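Local coordinates for glutathione S-transferase family protein (Populus trichocarpa, PDB 5F06), which binds glutathione and probably conjugates it to electrophilic substrates with release of a halide, as a Phi-class glutathione transferase, at residues L17-L20 with H21-L25; K97-T100 with E101-S104; I114-F118 with M119-L123; P128-T131 with I132-D135. All coordinates share one frame; numbering follows the deposited sequence.

Contact 1 of 4, residues L17-L20 with H21-L25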
loop_
_atom_site.group_PDB
_atom_site.type_symbol
_atom_site.label_atom_id
_atom_site.label_comp_id
_atom_site.label_asym_id
_atom_site.label_seq_id
_atom_site.Cartn_x
_atom_site.Cartn_y
_atom_site.Cartn_z
ATOM N N LEU A 17 11.156 -4.119 12.793
ATOM C CA LEU A 17 12.207 -4.786 13.548
ATOM C C LEU A 17 12.868 -5.899 12.741
ATOM O O LEU A 17 14.091 -6.009 12.719
ATOM C CB LEU A 17 11.654 -5.345 14.856
ATOM C CG LEU A 17 11.345 -4.304 15.933
ATOM C CD1 LEU A 17 10.645 -4.952 17.102
ATOM C CD2 LEU A 17 12.619 -3.610 16.401
ATOM N N THR A 18 12.070 -6.719 12.063
ATOM C CA THR A 18 12.639 -7.823 11.303
ATOM C C THR A 18 13.452 -7.285 10.124
ATOM O O THR A 18 14.500 -7.842 9.784
ATOM C CB THR A 18 11.549 -8.807 10.807
ATOM O OG1 THR A 18 12.167 -9.908 10.128
ATOM C CG2 THR A 18 10.565 -8.123 9.879
ATOM N N CYS A 19 12.993 -6.191 9.521
ATOM C CA CYS A 19 13.743 -5.554 8.441
ATOM C C CYS A 19 15.095 -5.045 8.946
ATOM O O CYS A 19 16.126 -5.264 8.305
ATOM C CB CYS A 19 12.946 -4.401 7.825
ATOM S SG CYS A 19 13.824 -3.525 6.486
ATOM N N LEU A 20 15.090 -4.374 10.095
ATOM C CA LEU A 20 16.329 -3.893 10.705
ATOM C C LEU A 20 17.327 -5.036 10.928
ATOM O O LEU A 20 18.522 -4.874 10.674
ATOM C CB LEU A 20 16.031 -3.179 12.027
ATOM C CG LEU A 20 15.360 -1.808 11.897
ATOM C CD1 LEU A 20 14.687 -1.384 13.199
ATOM C CD2 LEU A 20 16.378 -0.763 11.470
ATOM N N HIS A 21 16.847 -6.191 11.383
ATOM C CA HIS A 21 17.727 -7.333 11.635
ATOM C C HIS A 21 18.233 -7.969 10.346
ATOM O O HIS A 21 19.395 -8.383 10.275
ATOM C CB HIS A 21 17.014 -8.390 12.483
ATOM C CG HIS A 21 16.742 -7.948 13.885
ATOM N ND1 HIS A 21 17.709 -7.372 14.682
ATOM C CD2 HIS A 21 15.618 -8.004 14.637
ATOM C CE1 HIS A 21 17.190 -7.089 15.863
ATOM N NE2 HIS A 21 15.922 -7.463 15.862
ATOM N N GLU A 22 17.367 -8.071 9.340
ATOM C CA GLU A 22 17.784 -8.571 8.035
ATOM C C GLU A 22 18.957 -7.750 7.510
ATOM O O GLU A 22 19.864 -8.284 6.872
ATOM C CB GLU A 22 16.627 -8.530 7.034
ATOM C CG GLU A 22 15.523 -9.546 7.294
ATOM C CD GLU A 22 15.919 -10.972 6.935
ATOM O OE1 GLU A 22 17.032 -11.183 6.413
ATOM O OE2 GLU A 22 15.103 -11.885 7.176
ATOM N N LYS A 23 18.938 -6.451 7.795
ATOM C CA LYS A 23 19.958 -5.538 7.287
ATOM C C LYS A 23 21.157 -5.430 8.236
ATOM O O LYS A 23 22.105 -4.692 7.961
ATOM C CB LYS A 23 19.349 -4.154 7.046
ATOM C CG LYS A 23 18.203 -4.140 6.022
ATOM C CD LYS A 23 18.638 -4.604 4.641
ATOM C CE LYS A 23 19.617 -3.637 3.986
ATOM N NZ LYS A 23 20.118 -4.146 2.682
ATOM N N ASN A 24 21.116 -6.178 9.337
ATOM C CA ASN A 24 22.186 -6.161 10.340
ATOM C C ASN A 24 22.457 -4.761 10.886
ATOM O O ASN A 24 23.612 -4.383 11.077
ATOM C CB ASN A 24 23.486 -6.724 9.758
ATOM C CG ASN A 24 23.363 -8.171 9.328
ATOM O OD1 ASN A 24 22.525 -8.916 9.838
ATOM N ND2 ASN A 24 24.218 -8.584 8.396
ATOM N N LEU A 25 21.401 -3.999 11.145
ATOM C CA LEU A 25 21.551 -2.607 11.568
ATOM C C LEU A 25 21.467 -2.418 13.079
ATOM O O LEU A 25 20.701 -3.102 13.767
ATOM C CB LEU A 25 20.487 -1.739 10.895
ATOM C CG LEU A 25 20.619 -1.573 9.380
ATOM C CD1 LEU A 25 19.399 -0.867 8.824
ATOM C CD2 LEU A 25 21.888 -0.809 9.025
#
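A Schellman motif closes helix 11-22, with Leu-25 N bonded back to Leu-20 O. The distance from Leu-25 N to Leu-20 O is 3.0 Å, and the N-H points almost straight at the oxygen (170°). Inside the turn, Asn-24 takes positive phi and its N bonds to His-21 O. Lys-23 N donates to Cys-19 O at 3.1 Å and weakly to Leu-20 O. One residue earlier, Glu-22 N donates to Thr-18 O at 2.9 Å. Leu-20 and Leu-25 cross at about a right angle, and Leu-20 CD2 meets Leu-25 CD1 at 4.0 Å. Both rest on Leu-2 and Ile-73. His-21 carries CG anti to its carbonyl carbon (chi1 -68°), which lays the ring back along the helix. Its CD2 comes within 3.2 Å of Leu-17 O. The ring also meets that of Phe-27 and touches Val-207. With alanine in place of the imidazole, Phe-27 would probably lose its ring partner and a gap would open beside Val-207. Glu-22 CG lies 3.2 Å from Thr-18 O, while the carboxylate forms a salt bridge with Arg-201. Lys-23 is bent twice, and NZ ends among the carbonyls of Phe-77, Thr-80 and Tyr-82. Such a capped helix links strands 2-6 and 28-31 in the beta-alpha-beta unit of the thioredoxin-like N-terminal domain.

Contact 2 of 4, residues K97-T100 with E101-S104; sequences KVWT and EVES
Glu-101 N bonds to Lys-97 O at 3.2 Å, one rung of the i to i+4 pattern of helix 90-120. This long helix also faces the second subunit. The Glu-101 chain bends at chi2, and its CG passes 3.3 Å from the same Lys-97 O. Beyond the bend, the carboxylate meets a water that donates to Glu-101 OE2. That water also bonds to Thr-100 OG1 and so joins the two neighbouring side chains. Glu-101 packs on Arg-67 of the second subunit as well.

Val-102 comes next, and its N bonds to Val-98 O at 3.0 Å. Its side chain lies alongside Trp-99, pointing the same way. With CG1 anti to the backbone N (chi1 167°), CG2 stands 3.8 Å above the plane of the Trp-99 ring, toward the rim. Val-98 CG1 is on that same face, so two valines one turn apart cover one face of the indole toward its rim. Val-102 CG1 meets Trp-99 CE3 obliquely at 3.9 Å. Trp-99 also packs on Lys-150, and Val-102 on Phe-64 of the second subunit.

Glu-103 N donates to Trp-99 O. Its side chain leaves the helix to form a salt bridge with Arg-67, a glutathione-binding residue, and so acts as a second-shell partner of the site. A second water donates to both Glu-103 OE1 and Thr-100 O.

Ser-104 N donates to Thr-100 O at 3.1 Å. This oxygen thus accepts from the amide and from the second water, which lies 2.6 Å from Thr-100 O.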
loop_
_atom_site.group_PDB
_atom_site.type_symbol
_atom_site.label_atom_id
_atom_site.label_comp_id
_atom_site.label_asym_id
_atom_site.label_seq_id
_atom_site.Cartn_x
_atom_site.Cartn_y
_atom_site.Cartn_z
ATOM N N LYS A 97 8.384 -4.991 -6.157
ATOM C CA LYS A 97 7.422 -3.889 -6.095
ATOM C C LYS A 97 5.997 -4.389 -6.319
ATOM O O LYS A 97 5.054 -3.921 -5.674
ATOM C CB LYS A 97 7.761 -2.806 -7.127
ATOM C CG LYS A 97 9.025 -2.026 -6.816
ATOM C CD LYS A 97 9.256 -0.891 -7.808
ATOM C CE LYS A 97 10.444 -0.032 -7.395
ATOM N NZ LYS A 97 10.293 0.502 -6.008
ATOM N N VAL A 98 5.842 -5.342 -7.234
ATOM C CA VAL A 98 4.530 -5.904 -7.520
ATOM C C VAL A 98 3.958 -6.560 -6.270
ATOM O O VAL A 98 2.833 -6.265 -5.862
ATOM C CB VAL A 98 4.589 -6.934 -8.669
ATOM C CG1 VAL A 98 3.265 -7.671 -8.817
ATOM C CG2 VAL A 98 4.955 -6.243 -9.980
ATOM N N TRP A 99 4.743 -7.427 -5.641
ATOM C CA TRP A 99 4.216 -8.249 -4.567
ATOM C C TRP A 99 4.198 -7.541 -3.214
ATOM O O TRP A 99 3.457 -7.965 -2.328
ATOM C CB TRP A 99 4.995 -9.565 -4.508
ATOM C CG TRP A 99 4.636 -10.403 -5.694
ATOM C CD1 TRP A 99 5.294 -10.458 -6.888
ATOM C CD2 TRP A 99 3.496 -11.263 -5.823
ATOM N NE1 TRP A 99 4.641 -11.308 -7.747
ATOM C CE2 TRP A 99 3.539 -11.817 -7.119
ATOM C CE3 TRP A 99 2.452 -11.624 -4.968
ATOM C CZ2 TRP A 99 2.578 -12.716 -7.575
ATOM C CZ3 TRP A 99 1.498 -12.514 -5.425
ATOM C CH2 TRP A 99 1.565 -13.049 -6.717
ATOM N N THR A 100 4.951 -6.451 -3.056
ATOM C CA THR A 100 4.757 -5.606 -1.873
ATOM C C THR A 100 3.432 -4.867 -2.004
ATOM O O THR A 100 2.756 -4.621 -1.003
ATOM C CB THR A 100 5.890 -4.570 -1.638
ATOM O OG1 THR A 100 6.043 -3.716 -2.779
ATOM C CG2 THR A 100 7.214 -5.264 -1.326
ATOM N N GLU A 101 3.054 -4.523 -3.234
ATOM C CA GLU A 101 1.779 -3.857 -3.458
ATOM C C GLU A 101 0.637 -4.846 -3.270
ATOM O O GLU A 101 -0.425 -4.474 -2.794
ATOM C CB GLU A 101 1.707 -3.228 -4.849
ATOM C CG GLU A 101 2.477 -1.929 -4.966
ATOM C CD GLU A 101 1.955 -0.859 -4.025
ATOM O OE1 GLU A 101 0.720 -0.680 -3.951
ATOM O OE2 GLU A 101 2.779 -0.204 -3.351
ATOM N N VAL A 102 0.865 -6.104 -3.633
ATOM C CA VAL A 102 -0.125 -7.149 -3.405
ATOM C C VAL A 102 -0.382 -7.295 -1.906
ATOM O O VAL A 102 -1.524 -7.426 -1.476
ATOM C CB VAL A 102 0.323 -8.502 -4.003
ATOM C CG1 VAL A 102 -0.545 -9.655 -3.490
ATOM C CG2 VAL A 102 0.279 -8.441 -5.518
ATOM N N GLU A 103 0.684 -7.262 -1.113
ATOM C CA GLU A 103 0.543 -7.361 0.337
ATOM C C GLU A 103 -0.259 -6.187 0.893
ATOM O O GLU A 103 -1.119 -6.367 1.761
ATOM C CB GLU A 103 1.917 -7.428 1.007
ATOM C CG GLU A 103 1.874 -7.759 2.505
ATOM C CD GLU A 103 1.675 -6.541 3.393
ATOM O OE1 GLU A 103 2.125 -5.438 3.008
ATOM O OE2 GLU A 103 1.076 -6.687 4.483
ATOM N N SER A 104 0.009 -4.987 0.387
ATOM C CA SER A 104 -0.667 -3.792 0.879
ATOM C C SER A 104 -2.157 -3.749 0.530
ATOM O O SER A 104 -2.976 -3.350 1.360
ATOM C CB SER A 104 0.009 -2.536 0.327
ATOM O OG SER A 104 1.280 -2.347 0.920
HETATM O O HOH W 1 3.842 -4.410 1.298
HETATM O O HOH W 2 4.772 -1.386 -2.161
#

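Contact 3 of 4, residues I114-F118 with M119-L123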
loop_
_atom_site.group_PDB
_atom_site.type_symbol
_atom_site.label_atom_id
_atom_site.label_comp_id
_atom_site.label_asym_id
_atom_site.label_seq_id
_atom_site.Cartn_x
_atom_site.Cartn_y
_atom_site.Cartn_z
ATOM N N ILE A 114 -9.037 -10.047 10.724
ATOM C CA ILE A 114 -9.044 -11.315 11.445
ATOM C C ILE A 114 -8.291 -11.154 12.761
ATOM O O ILE A 114 -8.798 -11.494 13.830
ATOM C CB ILE A 114 -8.400 -12.447 10.610
ATOM C CG1 ILE A 114 -9.177 -12.645 9.307
ATOM C CG2 ILE A 114 -8.346 -13.738 11.412
ATOM C CD1 ILE A 114 -8.516 -13.607 8.320
ATOM N N VAL A 115 -7.082 -10.612 12.673
ATOM C CA VAL A 115 -6.226 -10.464 13.840
ATOM C C VAL A 115 -6.809 -9.427 14.793
ATOM O O VAL A 115 -6.713 -9.576 16.014
ATOM C CB VAL A 115 -4.791 -10.073 13.428
ATOM C CG1 VAL A 115 -3.945 -9.691 14.635
ATOM C CG2 VAL A 115 -4.139 -11.225 12.673
ATOM N N PHE A 116 -7.413 -8.382 14.234
ATOM C CA PHE A 116 -8.034 -7.345 15.046
ATOM C C PHE A 116 -9.116 -7.949 15.932
ATOM O O PHE A 116 -9.170 -7.693 17.134
ATOM C CB PHE A 116 -8.638 -6.245 14.174
ATOM C CG PHE A 116 -9.314 -5.158 14.962
ATOM C CD1 PHE A 116 -8.603 -4.047 15.384
ATOM C CD2 PHE A 116 -10.657 -5.254 15.291
ATOM C CE1 PHE A 116 -9.222 -3.047 16.116
ATOM C CE2 PHE A 116 -11.280 -4.261 16.020
ATOM C CZ PHE A 116 -10.563 -3.156 16.434
ATOM N N GLN A 117 -9.982 -8.751 15.330
ATOM C CA GLN A 117 -11.096 -9.343 16.059
ATOM C C GLN A 117 -10.616 -10.284 17.168
ATOM O O GLN A 117 -11.142 -10.260 18.284
ATOM C CB GLN A 117 -12.024 -10.084 15.091
ATOM C CG GLN A 117 -12.881 -9.162 14.226
ATOM C CD GLN A 117 -13.743 -8.218 15.047
ATOM O OE1 GLN A 117 -14.269 -8.593 16.095
ATOM N NE2 GLN A 117 -13.883 -6.981 14.575
ATOM N N PHE A 118 -9.608 -11.099 16.873
ATOM C CA PHE A 118 -9.079 -12.031 17.857
ATOM C C PHE A 118 -8.251 -11.363 18.964
ATOM O O PHE A 118 -8.374 -11.724 20.133
ATOM C CB PHE A 118 -8.215 -13.096 17.167
ATOM C CG PHE A 118 -9.005 -14.199 16.511
ATOM C CD1 PHE A 118 -9.767 -15.073 17.267
ATOM C CD2 PHE A 118 -8.961 -14.376 15.137
ATOM C CE1 PHE A 118 -10.486 -16.094 16.664
ATOM C CE2 PHE A 118 -9.676 -15.391 14.530
ATOM C CZ PHE A 118 -10.435 -16.255 15.295
ATOM N N MET A 119 -7.418 -10.398 18.583
ATOM C CA MET A 119 -6.392 -9.865 19.478
ATOM C C MET A 119 -6.714 -8.479 20.037
ATOM O O MET A 119 -6.366 -8.174 21.176
ATOM C CB MET A 119 -5.045 -9.806 18.748
ATOM C CG MET A 119 -4.585 -11.139 18.170
ATOM S SD MET A 119 -4.502 -12.445 19.412
ATOM C CE MET A 119 -3.700 -13.745 18.475
ATOM N N VAL A 120 -7.364 -7.638 19.237
ATOM C CA VAL A 120 -7.593 -6.245 19.623
ATOM C C VAL A 120 -8.994 -6.008 20.194
ATOM O O VAL A 120 -9.144 -5.266 21.163
ATOM C CB VAL A 120 -7.378 -5.287 18.431
ATOM C CG1 VAL A 120 -7.453 -3.837 18.896
ATOM C CG2 VAL A 120 -6.031 -5.547 17.776
ATOM N N ALA A 121 -10.012 -6.628 19.606
ATOM C CA ALA A 121 -11.391 -6.383 20.029
ATOM C C ALA A 121 -11.599 -6.660 21.525
ATOM O O ALA A 121 -12.259 -5.875 22.210
ATOM C CB ALA A 121 -12.364 -7.211 19.190
ATOM N N PRO A 122 -11.032 -7.767 22.039
ATOM C CA PRO A 122 -11.115 -8.010 23.484
ATOM C C PRO A 122 -10.495 -6.883 24.314
ATOM O O PRO A 122 -10.996 -6.583 25.397
ATOM C CB PRO A 122 -10.334 -9.316 23.666
ATOM C CG PRO A 122 -10.418 -9.990 22.353
ATOM C CD PRO A 122 -10.388 -8.893 21.337
ATOM N N LEU A 123 -9.430 -6.267 23.810
ATOM C CA LEU A 123 -8.808 -5.143 24.502
ATOM C C LEU A 123 -9.741 -3.935 24.531
ATOM O O LEU A 123 -9.625 -3.071 25.402
ATOM C CB LEU A 123 -7.482 -4.753 23.841
ATOM C CG LEU A 123 -6.373 -5.805 23.800
ATOM C CD1 LEU A 123 -5.187 -5.289 22.994
ATOM C CD2 LEU A 123 -5.942 -6.183 25.208
#
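Phe-116 O takes two amides, those of Val-120 and Ala-121, where helix 90-120 widens into a pi-type turn. Both Val-120 N and Ala-121 N stand 2.8 Å from Phe-116 O. The Ala-121 bond runs nearly along the C=O axis, and the Val-120 bond comes in more tilted. The tight part lies beside this oxygen. Phe-116 holds CG anti to its backbone N (chi1 179°), which swings the ring forward under Val-120. Val-120 CB sits over the ring face in a CH-pi contact, 3.9 Å from the centroid of the Phe-116 ring. Val-120 CG1 presses closer, 3.4 Å from Phe-116 CE1. The two side chains cross at about a right angle. A serine in place of Phe-116 would probably strip Val-120 of the face it rests on and leave a gap beside Arg-124. Gln-117 NE2 lies at the ring edge in plane, while Gln-117 OE1 accepts from Asp-129 N.

Apart from both sides lies Gln-117 O, buried and without a polar partner. Ala-121 N, its usual i+4 donor, goes to Phe-116 O, and Pro-122, next in line, has no N-H. Carbon meets it instead: Ala-121 CB and Pro-122 CD each stand 3.4 Å from Gln-117 O.

The other side is looser. Pro-122 is exposed. Met-119 has two deposited conformers; in one, Met-119 CG touches Val-115 CG1 at 3.9 Å.

Contact 4 of 4, residues P128-T131 with I132-D135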
loop_
_atom_site.group_PDB
_atom_site.type_symbol
_atom_site.label_atom_id
_atom_site.label_comp_id
_atom_site.label_asym_id
_atom_site.label_seq_id
_atom_site.Cartn_x
_atom_site.Cartn_y
_atom_site.Cartn_z
ATOM N N PRO A 128 -14.765 -11.305 20.095
ATOM C CA PRO A 128 -14.479 -11.379 18.661
ATOM C C PRO A 128 -15.750 -11.552 17.837
ATOM O O PRO A 128 -16.636 -12.320 18.219
ATOM C CB PRO A 128 -13.577 -12.609 18.546
ATOM C CG PRO A 128 -12.924 -12.718 19.875
ATOM C CD PRO A 128 -13.944 -12.254 20.869
ATOM N N ASP A 129 -15.837 -10.827 16.728
ATOM C CA ASP A 129 -16.996 -10.891 15.849
ATOM C C ASP A 129 -16.786 -12.000 14.830
ATOM O O ASP A 129 -15.992 -11.853 13.904
ATOM C CB ASP A 129 -17.213 -9.541 15.154
ATOM C CG ASP A 129 -18.497 -9.490 14.339
ATOM O OD1 ASP A 129 -18.837 -10.489 13.670
ATOM O OD2 ASP A 129 -19.169 -8.437 14.366
ATOM N N GLN A 130 -17.509 -13.104 14.996
ATOM C CA GLN A 130 -17.298 -14.283 14.162
ATOM C C GLN A 130 -17.672 -14.014 12.708
ATOM O O GLN A 130 -17.088 -14.599 11.793
ATOM C CB GLN A 130 -18.103 -15.471 14.691
ATOM C CG GLN A 130 -17.687 -16.805 14.093
ATOM C CD GLN A 130 -16.295 -17.230 14.525
ATOM O OE1 GLN A 130 -15.956 -17.176 15.709
ATOM N NE2 GLN A 130 -15.479 -17.651 13.565
ATOM N N THR A 131 -18.644 -13.130 12.500
ATOM C CA THR A 131 -19.050 -12.742 11.153
ATOM C C THR A 131 -17.903 -12.052 10.413
ATOM O O THR A 131 -17.620 -12.367 9.258
ATOM C CB THR A 131 -20.285 -11.807 11.183
ATOM O OG1 THR A 131 -21.361 -12.455 11.872
ATOM C CG2 THR A 131 -20.737 -11.448 9.772
ATOM N N ILE A 132 -17.241 -11.111 11.081
ATOM C CA ILE A 132 -16.127 -10.394 10.472
ATOM C C ILE A 132 -14.958 -11.355 10.256
ATOM O O ILE A 132 -14.289 -11.300 9.228
ATOM C CB ILE A 132 -15.697 -9.192 11.338
ATOM C CG1 ILE A 132 -16.850 -8.185 11.415
ATOM C CG2 ILE A 132 -14.440 -8.524 10.766
ATOM C CD1 ILE A 132 -16.594 -6.998 12.323
ATOM N N ILE A 133 -14.730 -12.249 11.216
ATOM C CA ILE A 133 -13.695 -13.273 11.077
ATOM C C ILE A 133 -13.969 -14.159 9.858
ATOM O O ILE A 133 -13.109 -14.304 8.988
ATOM C CB ILE A 133 -13.593 -14.148 12.351
ATOM C CG1 ILE A 133 -13.099 -13.301 13.527
ATOM C CG2 ILE A 133 -12.645 -15.340 12.134
ATOM C CD1 ILE A 133 -13.228 -13.981 14.880
ATOM N N ASP A 134 -15.165 -14.735 9.789
ATOM C CA ASP A 134 -15.491 -15.696 8.733
ATOM C C ASP A 134 -15.410 -15.066 7.346
ATOM O O ASP A 134 -14.873 -15.663 6.412
ATOM C CB ASP A 134 -16.888 -16.284 8.950
ATOM C CG ASP A 134 -16.967 -17.169 10.179
ATOM O OD1 ASP A 134 -15.914 -17.444 10.791
ATOM O OD2 ASP A 134 -18.086 -17.599 10.527
ATOM N N ASP A 135 -15.954 -13.863 7.215
ATOM C CA ASP A 135 -15.935 -13.145 5.947
ATOM C C ASP A 135 -14.508 -12.940 5.437
ATOM O O ASP A 135 -14.216 -13.154 4.260
ATOM C CB ASP A 135 -16.629 -11.794 6.102
ATOM C CG ASP A 135 -16.645 -10.995 4.819
ATOM O OD1 ASP A 135 -16.857 -11.593 3.743
ATOM O OD2 ASP A 135 -16.448 -9.762 4.889
#
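The carboxylate of Asp-129 is met on one face by Ile-132. Ile-132 CG1 sits above the middle of the group, 3.6 Å from Asp-129 CG. On the same face, Ile-132 N donates to Asp-129 OD1 at 3.1 Å, approaching 58° out of the carboxylate plane. Asp-129 is the N-cap of helix 130-153. Its CG, anti to the backbone N (chi1 -174°), places OD1 over the first turn. Thr-131 N adds a weak second bond to OD1. The negative group at this helix end would probably be favoured by the helix dipole.

Two further flat groups meet: the amide of Gln-130 and the carboxylate of Asp-134, with planes 50° apart. Gln-130 NE2 donates to Asp-134 OD1 at 2.8 Å. The oxygen lies in the amide plane, and the N-H meets it on its syn side, somewhat out of the carboxylate plane. The Gln-130 chain bends at chi2 to make this reach on the exposed side of the helix.

The backbone bonds of this turn are regular, with Ile-133 N 3.0 Å from Asp-129 O and Asp-134 N 2.8 Å from Gln-130 O. Ile-133 CD1 rests on Pro-128 CB at 3.9 Å. Ile-133 also packs on Gln-117 and Phe-118, and Ile-132 on Gln-117, which sets the start of helix 130-153 against the end of helix 90-120.

How the contacts relate
From the N terminus the four contacts come in series. Each is a turn of continuous chain, so none closes a long loop, nests or crosses. Contact 1 ends helix 11-22 in the N-terminal domain, packed between strand 2-6 and helices 66-76 and 202-210. Contacts 2 and 3 share helix 90-120, with centres 25 Å apart; contact 2 faces the second subunit and contact 3 lies at the far end. Contact 4 then begins helix 130-153. Contacts 3 and 4 touch, with centres 10 Å apart. Gln-117 and Phe-118 of contact 3 carry the touch, and Gln-117 O lies 3.4 Å from Pro-128 CB. These links tie the two helices together across the connecting loop.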